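Local coordinates for DNA polymerase sliding clamp 2 (PDB 3LX2) that forms a homotrimeric ring around DNA and serves as a moving platform that tethers the replicative polymerase and other proteins to the duplex, at the interface of chains A and B. Sequence-based numbering; all coordinates share one arbitrary frame. Chains: chain A/B, DNA polymerase sliding clamp 2.

Three patches of one subunit junction in the trimeric ring show how a backbone seam and a charged cluster can share the work of closing a toroid. Contact 1 joins strand 108-114 of chain A to strand 174-180 of chain B. Its C-alpha centre lies about 12 Å from that of contact 2 and about 8 Å from that of contact 3, with which it shares B:Thr177. Contacts 2 and 3, whose C-alpha centres are about 4 Å apart, share A:Arg84, A:Glu107 and B:Arg143. Helix 138-149 of chain B contributes residues to all three, so strand pairing and ion pairing probably support the same junction.

Contact 1: the interface of chains A and B. Residues chain A 109-111; chain B 147, 175-177.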
loop_
_atom_site.group_PDB
_atom_site.type_symbol
_atom_site.label_atom_id
_atom_site.label_comp_id
_atom_site.label_asym_id
_atom_site.label_seq_id
_atom_site.Cartn_x
_atom_site.Cartn_y
_atom_site.Cartn_z
ATOM N N THR A 109 -16.590 -18.663 9.514
ATOM C CA THR A 109 -16.920 -18.567 8.089
ATOM C C THR A 109 -16.573 -19.941 7.457
ATOM O O THR A 109 -15.471 -20.515 7.735
ATOM C CB THR A 109 -16.127 -17.417 7.435
ATOM O OG1 THR A 109 -16.620 -16.150 7.919
ATOM C CG2 THR A 109 -16.312 -17.415 5.938
ATOM N N TRP A 110 -17.523 -20.476 6.673
ATOM C CA TRP A 110 -17.464 -21.848 6.171
ATOM C C TRP A 110 -17.793 -21.834 4.714
ATOM O O TRP A 110 -18.924 -21.480 4.311
ATOM C CB TRP A 110 -18.449 -22.800 6.873
ATOM C CG TRP A 110 -18.199 -23.130 8.308
ATOM C CD1 TRP A 110 -18.793 -22.521 9.413
ATOM C CD2 TRP A 110 -17.308 -24.124 8.850
ATOM N NE1 TRP A 110 -18.348 -23.105 10.588
ATOM C CE2 TRP A 110 -17.430 -24.073 10.277
ATOM C CE3 TRP A 110 -16.475 -25.090 8.280
ATOM C CZ2 TRP A 110 -16.729 -24.928 11.124
ATOM C CZ3 TRP A 110 -15.773 -25.936 9.117
ATOM C CH2 TRP A 110 -15.900 -25.844 10.530
ATOM N N PHE A 111 -16.805 -22.201 3.918
ATOM C CA PHE A 111 -16.911 -22.250 2.486
ATOM C C PHE A 111 -17.013 -23.675 2.037
ATOM O O PHE A 111 -16.434 -24.588 2.648
ATOM C CB PHE A 111 -15.606 -21.756 1.872
ATOM C CG PHE A 111 -15.507 -20.305 1.792
ATOM C CD1 PHE A 111 -16.095 -19.623 0.733
ATOM C CD2 PHE A 111 -14.856 -19.584 2.795
ATOM C CE1 PHE A 111 -16.029 -18.234 0.673
ATOM C CE2 PHE A 111 -14.802 -18.221 2.738
ATOM C CZ PHE A 111 -15.385 -17.548 1.666
ATOM N N ALA B 147 -16.559 -12.157 2.425
ATOM C CA ALA B 147 -16.594 -13.571 2.110
ATOM C C ALA B 147 -17.747 -13.936 1.114
ATOM O O ALA B 147 -17.518 -14.679 0.184
ATOM C CB ALA B 147 -16.652 -14.431 3.388
ATOM N N VAL B 175 -20.996 -20.127 0.873
ATOM C CA VAL B 175 -20.306 -19.684 2.046
ATOM C C VAL B 175 -21.350 -19.323 3.082
ATOM O O VAL B 175 -22.424 -18.888 2.763
ATOM C CB VAL B 175 -19.359 -18.473 1.772
ATOM C CG1 VAL B 175 -20.102 -17.284 1.195
ATOM C CG2 VAL B 175 -18.631 -18.075 3.040
ATOM N N ARG B 176 -20.991 -19.478 4.339
ATOM C CA ARG B 176 -21.886 -19.149 5.422
ATOM C C ARG B 176 -20.966 -18.485 6.454
ATOM O O ARG B 176 -19.858 -18.959 6.695
ATOM C CB ARG B 176 -22.530 -20.450 5.942
ATOM C CG ARG B 176 -23.658 -20.268 6.905
ATOM C CD ARG B 176 -24.373 -21.591 7.272
ATOM N NE ARG B 176 -25.607 -21.740 6.463
ATOM C CZ ARG B 176 -26.792 -22.193 6.905
ATOM N NH1 ARG B 176 -26.969 -22.560 8.173
ATOM N NH2 ARG B 176 -27.812 -22.274 6.055
ATOM N N THR B 177 -21.417 -17.349 6.993
ATOM C CA THR B 177 -20.827 -16.725 8.179
ATOM C C THR B 177 -21.883 -16.710 9.307
ATOM O O THR B 177 -22.994 -16.176 9.178
ATOM C CB THR B 177 -20.284 -15.330 7.863
ATOM O OG1 THR B 177 -19.202 -15.437 6.899
ATOM C CG2 THR B 177 -19.775 -14.613 9.163
#
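A:Trp110 and B:Arg176 pair through their backbones, at the centre of an antiparallel bridge between strand 108-114 of chain A and strand 174-180 of chain B. A:Trp110 N donates to B:Arg176 O at 2.8 Å, and the return bond runs from B:Arg176 N to A:Trp110 O at 2.9 Å. The first is the straighter, with 156° at the hydrogen. The pairing continues to A:Thr109 with B:Thr177 and to A:Phe111 with B:Val175, as expected where PCNA subunits extend a sheet across their boundary.

One step along the strands the two threonine hydroxyls meet, A:Thr109 OG1 and B:Thr177 OG1 lying 2.9 Å apart in a hydrogen bond in which either hydroxyl could be the donor. Both hydroxyls stand anti to their own carbonyl carbon and beside the backbone N (chi1 -70° and -64°), which turns them towards each other across the seam.

Apolar packing fills the side facing helix 138-149 of chain B. From that helix B:Ala147 CB reaches A:Phe111 CZ at 3.8 Å and also touches the methyl A:Thr109 CG2. B:Val175 presents one methyl to the phenyl ring face: its CG2 lies 3.5 Å from the centroid of the A:Phe111 ring, a CH-pi contact.

Contact 2: the interface of chains A and B. Residues chain A 84, 107; chain B 143, 214.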
loop_
_atom_site.group_PDB
_atom_site.type_symbol
_atom_site.label_atom_id
_atom_site.label_comp_id
_atom_site.label_asym_id
_atom_site.label_seq_id
_atom_site.Cartn_x
_atom_site.Cartn_y
_atom_site.Cartn_z
ATOM N N ARG A 84 -7.965 -13.698 9.124
ATOM C CA ARG A 84 -7.328 -12.662 9.925
ATOM C C ARG A 84 -6.258 -13.288 10.834
ATOM O O ARG A 84 -6.130 -14.522 10.913
ATOM C CB ARG A 84 -8.368 -11.847 10.691
ATOM C CG ARG A 84 -9.186 -10.837 9.787
ATOM C CD ARG A 84 -9.393 -9.461 10.514
ATOM N NE ARG A 84 -10.118 -9.611 11.783
ATOM C CZ ARG A 84 -9.930 -8.844 12.856
ATOM N NH1 ARG A 84 -9.029 -7.850 12.843
ATOM N NH2 ARG A 84 -10.653 -9.070 13.957
ATOM N N GLU A 107 -15.852 -14.353 14.257
ATOM C CA GLU A 107 -16.891 -15.146 13.551
ATOM C C GLU A 107 -16.319 -16.474 12.964
ATOM O O GLU A 107 -15.097 -16.684 12.905
ATOM C CB GLU A 107 -17.556 -14.343 12.438
ATOM C CG GLU A 107 -17.949 -12.922 12.799
ATOM C CD GLU A 107 -16.740 -11.957 12.789
ATOM O OE1 GLU A 107 -16.595 -11.116 13.747
ATOM O OE2 GLU A 107 -15.949 -12.053 11.797
ATOM N N ARG B 143 -16.733 -8.631 7.233
ATOM C CA ARG B 143 -16.099 -9.870 6.832
ATOM C C ARG B 143 -17.111 -10.636 6.053
ATOM O O ARG B 143 -16.796 -11.121 4.985
ATOM C CB ARG B 143 -15.522 -10.671 7.986
ATOM C CG ARG B 143 -14.131 -10.114 8.425
ATOM C CD ARG B 143 -13.998 -10.269 9.973
ATOM N NE ARG B 143 -13.215 -9.174 10.532
ATOM C CZ ARG B 143 -13.393 -8.653 11.735
ATOM N NH1 ARG B 143 -14.329 -9.137 12.576
ATOM N NH2 ARG B 143 -12.599 -7.645 12.107
ATOM N N ASP B 214 -13.974 -1.032 12.436
ATOM C CA ASP B 214 -14.319 -2.390 12.804
ATOM C C ASP B 214 -15.148 -2.501 14.090
ATOM O O ASP B 214 -16.013 -3.393 14.203
ATOM C CB ASP B 214 -13.058 -3.247 12.908
ATOM C CG ASP B 214 -12.506 -3.681 11.534
ATOM O OD1 ASP B 214 -12.990 -3.221 10.475
ATOM O OD2 ASP B 214 -11.566 -4.511 11.522
#
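Helix 138-149 of chain B sends B:Arg143 across the subunit boundary, where it meets two chain A loop residues, A:Glu107 at one edge of its guanidinium and A:Arg84 over a face. The carboxylate and guanidinium planes are only 10° apart, with A:Glu107 CD in the plane of the guanidinium. B:Arg143 NH1 forms a salt bridge to A:Glu107 OE1 at 3.2 Å, and its hydrogen bonds to both carboxylate oxygens are weak. Of these, the one to OE2 is longer, at 3.4 Å between B:Arg143 NH1 and A:Glu107 OE2, but straighter.

A:Arg84 approaches at about a right angle along its chain, yet bends at chi2 and chi3 bring the two guanidinium planes to within 3° of parallel. They stack with an offset, B:Arg143 NH2 rather than its CZ lying nearest A:Arg84 CZ; CZ of A:Arg84 and CZ of B:Arg143 are 3.6 Å apart, and no hydrogen bond links the two groups.

Nearby carboxylates would offset the paired positive charges. Within chain B, B:Arg143 NH2 makes a salt bridge to B:Asp214 OD2 at 3.4 Å; the same oxygen is 4.4 Å from A:Arg84 NH1, close enough for some electrostatic attraction. The cluster thus links the helix of one subunit to loops of the next and probably contributes to closure of the ring.

Contact 3: the interface of chains A and B. Residues chain A 84, 107; chain B 140, 143, 177, 179.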
loop_
_atom_site.group_PDB
_atom_site.type_symbol
_atom_site.label_atom_id
_atom_site.label_comp_id
_atom_site.label_asym_id
_atom_site.label_seq_id
_atom_site.Cartn_x
_atom_site.Cartn_y
_atom_site.Cartn_z
ATOM N N ARG A 84 -7.965 -13.698 9.124
ATOM C CA ARG A 84 -7.328 -12.662 9.925
ATOM C C ARG A 84 -6.258 -13.288 10.834
ATOM O O ARG A 84 -6.130 -14.522 10.913
ATOM C CB ARG A 84 -8.368 -11.847 10.691
ATOM C CG ARG A 84 -9.186 -10.837 9.787
ATOM C CD ARG A 84 -9.393 -9.461 10.514
ATOM N NE ARG A 84 -10.118 -9.611 11.783
ATOM C CZ ARG A 84 -9.930 -8.844 12.856
ATOM N NH1 ARG A 84 -9.029 -7.850 12.843
ATOM N NH2 ARG A 84 -10.653 -9.070 13.957
ATOM N N GLU A 107 -15.852 -14.353 14.257
ATOM C CA GLU A 107 -16.891 -15.146 13.551
ATOM C C GLU A 107 -16.319 -16.474 12.964
ATOM O O GLU A 107 -15.097 -16.684 12.905
ATOM C CB GLU A 107 -17.556 -14.343 12.438
ATOM C CG GLU A 107 -17.949 -12.922 12.799
ATOM C CD GLU A 107 -16.740 -11.957 12.789
ATOM O OE1 GLU A 107 -16.595 -11.116 13.747
ATOM O OE2 GLU A 107 -15.949 -12.053 11.797
ATOM N N ALA B 140 -17.524 -7.485 11.860
ATOM C CA ALA B 140 -18.291 -8.684 11.566
ATOM C C ALA B 140 -19.078 -8.572 10.242
ATOM O O ALA B 140 -18.928 -9.399 9.360
ATOM C CB ALA B 140 -19.256 -9.029 12.765
ATOM N N ARG B 143 -16.733 -8.631 7.233
ATOM C CA ARG B 143 -16.099 -9.870 6.832
ATOM C C ARG B 143 -17.111 -10.636 6.053
ATOM O O ARG B 143 -16.796 -11.121 4.985
ATOM C CB ARG B 143 -15.522 -10.671 7.986
ATOM C CG ARG B 143 -14.131 -10.114 8.425
ATOM C CD ARG B 143 -13.998 -10.269 9.973
ATOM N NE ARG B 143 -13.215 -9.174 10.532
ATOM C CZ ARG B 143 -13.393 -8.653 11.735
ATOM N NH1 ARG B 143 -14.329 -9.137 12.576
ATOM N NH2 ARG B 143 -12.599 -7.645 12.107
ATOM N N THR B 177 -21.417 -17.349 6.993
ATOM C CA THR B 177 -20.827 -16.725 8.179
ATOM C C THR B 177 -21.883 -16.710 9.307
ATOM O O THR B 177 -22.994 -16.176 9.178
ATOM C CB THR B 177 -20.284 -15.330 7.863
ATOM O OG1 THR B 177 -19.202 -15.437 6.899
ATOM C CG2 THR B 177 -19.775 -14.613 9.163
ATOM N N LEU B 179 -22.737 -15.966 13.523
ATOM C CA LEU B 179 -22.494 -15.163 14.732
ATOM C C LEU B 179 -23.442 -15.666 15.781
ATOM O O LEU B 179 -24.598 -15.905 15.465
ATOM C CB LEU B 179 -22.861 -13.705 14.504
ATOM C CG LEU B 179 -21.737 -12.803 14.063
ATOM C CD1 LEU B 179 -22.180 -11.380 13.761
ATOM C CD2 LEU B 179 -20.665 -12.807 15.131
#
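A:Glu107 and B:Leu179 make the apolar side of this subunit contact, where the stem of an acidic side chain is used as packing surface. The two side chains lie alongside each other and point the same way, B:Leu179 CD2 resting 3.6 Å from A:Glu107 CG. Further back along the glutamate, the methyl B:Thr177 CG2 reaches A:Glu107 CB at 4.0 Å. Strand 174-180 of chain B therefore supports the CB and CG part of the glutamate, while the hydroxyl of the same threonine serves the strand seam.

Helix 138-149 meets the other end of the same side chain. B:Ala140 comes against the carboxylate group, its CA 3.8 Å from A:Glu107 CD. The bend at chi2 (78°) folds the carboxylate back towards the helix while CG stays beside the leucine, and A:Glu107 thereby touches both strand and helix, with 69 Å² of its surface hidden by the chain B residues of this patch.

The polar share falls to B:Arg143, about one turn along the helix from B:Ala140; the arginine meets the carboxylate in a salt bridge and has A:Arg84 stacked on its guanidinium. Packing at CB and CG may fix where the carboxylate is presented to that arginine. On the alanine side, the methyl B:Ala140 CB sits 3.5 Å from the carboxylate oxygen A:Glu107 OE1.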